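Local coordinates for protein amidohydrolase (Pseudomonas aeruginosa, PDB 2I5G) that belongs to the membrane dipeptidase (peptidase M19) family and may act as a dipeptidase, at residues 7-21 with 29-41. The protein carries 2 engineered substitutions. Numbering follows the deposited sequence.
Sequences HADSIVIDGLIIAKW and MRKGGLTAANCTV
M29, a selenomethionine on the last turn of helix 23-31, meets I17 tip to tip, its CE 3.9 Å from I17 CD1. The helix ends in a Schellman motif at G33, offering G32 O to the imidazole of H7. H7 NE2 donates to G32 O (2.6 Å, 165° at the hydrogen), which lies nearly in the ring plane, while ND1 is held by T294, so both ring nitrogens are engaged, fixing the ring's rotation. L34 crosses V12 at about a right angle, CD1 against CG2, and its CD2 adds to the apolar cluster on I17 CD1. With chi1 of -54°, T35 sets OG1 beside its backbone N, where it accepts from V12 N (3.0 Å); V12 O takes both T35 N and A36 N. Here strand 36-40 joins strand 13-17 in parallel, completing a right-handed beta-alpha-beta crossover at the start of the family's TIM-type barrel. A37 CB packs on I17 CD1. N38 N bonds to D14 O (3.0 Å, 172°), and N38 O accepts from I17 N. Between D14 and I17 a beta bulge shifts the register by one; there D14 OD2 closes an Asx turn with L16 N, which meets it from above the carboxylate plane, and OD1 bonds to T248. C39 lies at the edge of the W21 indole, CB 3.6 Å from CZ2. T40 N donates to I17 O (3.2 Å), and its side chain runs alongside I18.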
# COMPACT_ATOMS: atom_id res chain seq x y z
N HIS A 7 -8.67 -43.01 4.05
CA HIS A 7 -8.80 -41.79 3.26
C HIS A 7 -10.29 -41.61 2.93
O HIS A 7 -10.83 -40.51 3.06
CB HIS A 7 -7.98 -41.93 1.97
CG HIS A 7 -7.85 -40.67 1.18
ND1 HIS A 7 -6.91 -39.70 1.47
CD2 HIS A 7 -8.54 -40.21 0.11
CE1 HIS A 7 -7.03 -38.71 0.60
NE2 HIS A 7 -8.01 -38.99 -0.23
N ALA A 8 -10.93 -42.69 2.51
CA ALA A 8 -12.34 -42.65 2.14
C ALA A 8 -13.24 -42.27 3.30
O ALA A 8 -14.13 -41.43 3.16
CB ALA A 8 -12.78 -44.00 1.57
N ASP A 9 -13.02 -42.89 4.45
CA ASP A 9 -13.81 -42.62 5.64
C ASP A 9 -13.22 -41.43 6.40
O ASP A 9 -13.27 -41.37 7.63
CB ASP A 9 -13.82 -43.85 6.56
CG ASP A 9 -14.79 -43.72 7.72
OD1 ASP A 9 -16.02 -43.76 7.48
OD2 ASP A 9 -14.34 -43.57 8.88
N SER A 10 -12.66 -40.47 5.67
CA SER A 10 -12.05 -39.32 6.33
C SER A 10 -12.32 -37.98 5.68
O SER A 10 -12.64 -37.89 4.49
CB SER A 10 -10.54 -39.54 6.46
OG SER A 10 -9.98 -38.59 7.35
N ILE A 11 -12.19 -36.92 6.49
CA ILE A 11 -12.37 -35.56 6.03
C ILE A 11 -11.02 -35.08 5.53
O ILE A 11 -10.11 -34.87 6.31
CB ILE A 11 -12.79 -34.63 7.18
CG1 ILE A 11 -14.13 -35.08 7.76
CG2 ILE A 11 -12.88 -33.19 6.67
CD1 ILE A 11 -15.25 -35.08 6.75
N VAL A 12 -10.88 -34.93 4.21
CA VAL A 12 -9.62 -34.47 3.68
C VAL A 12 -9.80 -33.03 3.22
O VAL A 12 -10.76 -32.69 2.53
CB VAL A 12 -9.10 -35.37 2.51
CG1 VAL A 12 -10.08 -36.51 2.25
CG2 VAL A 12 -8.86 -34.55 1.25
N ILE A 13 -8.88 -32.17 3.65
CA ILE A 13 -8.93 -30.76 3.32
C ILE A 13 -7.57 -30.28 2.87
O ILE A 13 -6.55 -30.76 3.35
CB ILE A 13 -9.38 -29.94 4.54
CG1 ILE A 13 -10.85 -30.26 4.85
CG2 ILE A 13 -9.16 -28.45 4.30
CD1 ILE A 13 -11.42 -29.52 6.03
N ASP A 14 -7.56 -29.33 1.93
CA ASP A 14 -6.31 -28.79 1.43
C ASP A 14 -6.26 -27.29 1.68
O ASP A 14 -7.12 -26.55 1.21
CB ASP A 14 -6.16 -29.07 -0.07
CG ASP A 14 -4.80 -28.66 -0.61
OD1 ASP A 14 -4.48 -29.06 -1.75
OD2 ASP A 14 -4.06 -27.94 0.10
N GLY A 15 -5.25 -26.87 2.41
CA GLY A 15 -5.09 -25.47 2.76
C GLY A 15 -4.88 -24.49 1.61
O GLY A 15 -5.09 -23.29 1.79
N LEU A 16 -4.44 -24.97 0.45
CA LEU A 16 -4.24 -24.06 -0.67
C LEU A 16 -4.17 -24.70 -2.04
O LEU A 16 -3.40 -25.62 -2.29
CB LEU A 16 -2.96 -23.25 -0.48
CG LEU A 16 -3.02 -22.03 -1.40
CD1 LEU A 16 -3.59 -20.86 -0.62
CD2 LEU A 16 -1.65 -21.69 -1.93
N ILE A 17 -4.99 -24.16 -2.94
CA ILE A 17 -5.05 -24.63 -4.31
C ILE A 17 -5.31 -23.45 -5.26
O ILE A 17 -6.23 -22.67 -5.04
CB ILE A 17 -6.16 -25.69 -4.48
CG1 ILE A 17 -5.73 -26.99 -3.80
CG2 ILE A 17 -6.44 -25.95 -5.95
CD1 ILE A 17 -6.73 -28.13 -3.94
N ILE A 18 -4.45 -23.30 -6.27
CA ILE A 18 -4.56 -22.26 -7.30
C ILE A 18 -4.43 -22.98 -8.63
O ILE A 18 -3.42 -22.84 -9.32
CB ILE A 18 -3.42 -21.21 -7.24
CG1 ILE A 18 -2.11 -21.85 -6.79
CG2 ILE A 18 -3.82 -20.05 -6.39
CD1 ILE A 18 -2.07 -22.22 -5.32
N ALA A 19 -5.44 -23.76 -8.96
CA ALA A 19 -5.46 -24.51 -10.21
C ALA A 19 -6.34 -23.80 -11.22
O ALA A 19 -7.18 -22.98 -10.84
CB ALA A 19 -5.99 -25.91 -9.96
N LYS A 20 -6.14 -24.10 -12.50
CA LYS A 20 -6.97 -23.52 -13.56
C LYS A 20 -8.34 -24.15 -13.33
O LYS A 20 -8.44 -25.38 -13.25
CB LYS A 20 -6.43 -23.92 -14.93
CG LYS A 20 -7.13 -23.27 -16.11
CD LYS A 20 -6.62 -21.87 -16.36
CE LYS A 20 -5.22 -21.90 -16.98
NZ LYS A 20 -4.68 -20.53 -17.26
N TRP A 21 -9.38 -23.34 -13.21
CA TRP A 21 -10.71 -23.89 -12.96
C TRP A 21 -11.48 -24.36 -14.19
O TRP A 21 -11.58 -23.66 -15.19
CB TRP A 21 -11.56 -22.87 -12.19
CG TRP A 21 -11.40 -22.94 -10.70
CD1 TRP A 21 -10.25 -23.17 -10.00
CD2 TRP A 21 -12.42 -22.71 -9.72
NE1 TRP A 21 -10.48 -23.09 -8.64
CE2 TRP A 21 -11.81 -22.80 -8.45
CE3 TRP A 21 -13.79 -22.42 -9.79
CZ2 TRP A 21 -12.52 -22.62 -7.26
CZ3 TRP A 21 -14.50 -22.23 -8.61
CH2 TRP A 21 -13.86 -22.33 -7.36
N MSE A 29 -10.67 -33.61 -8.18
CA MSE A 29 -10.80 -33.36 -6.76
C MSE A 29 -11.62 -34.52 -6.21
O MSE A 29 -11.37 -35.02 -5.11
CB MSE A 29 -11.54 -32.05 -6.50
CG MSE A 29 -10.86 -30.83 -7.09
SE MSE A 29 -11.69 -29.18 -6.53
CE MSE A 29 -10.11 -28.21 -5.97
N ARG A 30 -12.59 -34.95 -7.00
CA ARG A 30 -13.44 -36.06 -6.61
C ARG A 30 -12.62 -37.36 -6.63
O ARG A 30 -12.72 -38.16 -5.70
CB ARG A 30 -14.63 -36.16 -7.57
CG ARG A 30 -15.70 -35.08 -7.36
CD ARG A 30 -16.53 -35.36 -6.11
NE ARG A 30 -15.76 -35.23 -4.88
CZ ARG A 30 -15.88 -36.03 -3.82
NH1 ARG A 30 -16.76 -37.03 -3.84
NH2 ARG A 30 -15.13 -35.83 -2.75
N LYS A 31 -11.81 -37.54 -7.66
CA LYS A 31 -10.98 -38.74 -7.76
C LYS A 31 -10.06 -38.89 -6.55
O LYS A 31 -9.72 -40.00 -6.15
CB LYS A 31 -10.13 -38.70 -9.03
CG LYS A 31 -9.13 -39.85 -9.14
CD LYS A 31 -8.43 -39.84 -10.49
CE LYS A 31 -7.40 -40.97 -10.63
NZ LYS A 31 -6.21 -40.79 -9.75
N GLY A 32 -9.65 -37.77 -5.97
CA GLY A 32 -8.77 -37.82 -4.82
C GLY A 32 -9.51 -37.84 -3.50
O GLY A 32 -8.89 -37.83 -2.43
N GLY A 33 -10.84 -37.86 -3.56
CA GLY A 33 -11.65 -37.90 -2.35
C GLY A 33 -11.59 -36.64 -1.50
O GLY A 33 -11.94 -36.66 -0.32
N LEU A 34 -11.14 -35.54 -2.11
CA LEU A 34 -11.02 -34.26 -1.42
C LEU A 34 -12.38 -33.84 -0.88
O LEU A 34 -13.38 -33.87 -1.60
CB LEU A 34 -10.50 -33.21 -2.40
CG LEU A 34 -9.97 -31.87 -1.88
CD1 LEU A 34 -8.75 -32.11 -1.01
CD2 LEU A 34 -9.61 -30.97 -3.05
N THR A 35 -12.43 -33.45 0.39
CA THR A 35 -13.68 -33.02 1.00
C THR A 35 -13.86 -31.52 0.81
O THR A 35 -14.92 -31.06 0.40
CB THR A 35 -13.71 -33.33 2.50
OG1 THR A 35 -13.43 -34.72 2.71
CG2 THR A 35 -15.08 -33.01 3.08
N ALA A 36 -12.81 -30.75 1.11
CA ALA A 36 -12.88 -29.31 0.95
C ALA A 36 -11.51 -28.71 0.66
O ALA A 36 -10.48 -29.33 0.92
CB ALA A 36 -13.47 -28.68 2.20
N ALA A 37 -11.50 -27.50 0.10
CA ALA A 37 -10.25 -26.84 -0.22
C ALA A 37 -10.31 -25.31 -0.25
O ALA A 37 -11.30 -24.72 -0.68
CB ALA A 37 -9.74 -27.36 -1.55
N ASN A 38 -9.24 -24.68 0.22
CA ASN A 38 -9.10 -23.23 0.22
C ASN A 38 -8.67 -22.84 -1.19
O ASN A 38 -7.51 -23.00 -1.55
CB ASN A 38 -8.01 -22.78 1.21
CG ASN A 38 -7.64 -21.30 1.06
OD1 ASN A 38 -8.10 -20.62 0.15
ND2 ASN A 38 -6.79 -20.81 1.97
N CYS A 39 -9.61 -22.35 -1.99
CA CYS A 39 -9.28 -21.96 -3.35
C CYS A 39 -9.06 -20.47 -3.48
O CYS A 39 -9.89 -19.66 -3.08
CB CYS A 39 -10.37 -22.42 -4.32
SG CYS A 39 -10.50 -24.22 -4.41
N THR A 40 -7.91 -20.12 -4.05
CA THR A 40 -7.53 -18.74 -4.25
C THR A 40 -8.28 -18.09 -5.41
O THR A 40 -8.33 -18.62 -6.51
CB THR A 40 -6.02 -18.63 -4.52
OG1 THR A 40 -5.31 -19.24 -3.44
CG2 THR A 40 -5.60 -17.19 -4.66
N VAL A 41 -8.87 -16.92 -5.13
CA VAL A 41 -9.60 -16.17 -6.14
C VAL A 41 -9.02 -14.75 -6.25
O VAL A 41 -9.65 -13.84 -6.80
CB VAL A 41 -11.11 -16.07 -5.76
CG1 VAL A 41 -11.68 -17.46 -5.51
CG2 VAL A 41 -11.29 -15.20 -4.55
O HOH W 1 -12.60 -39.35 0.59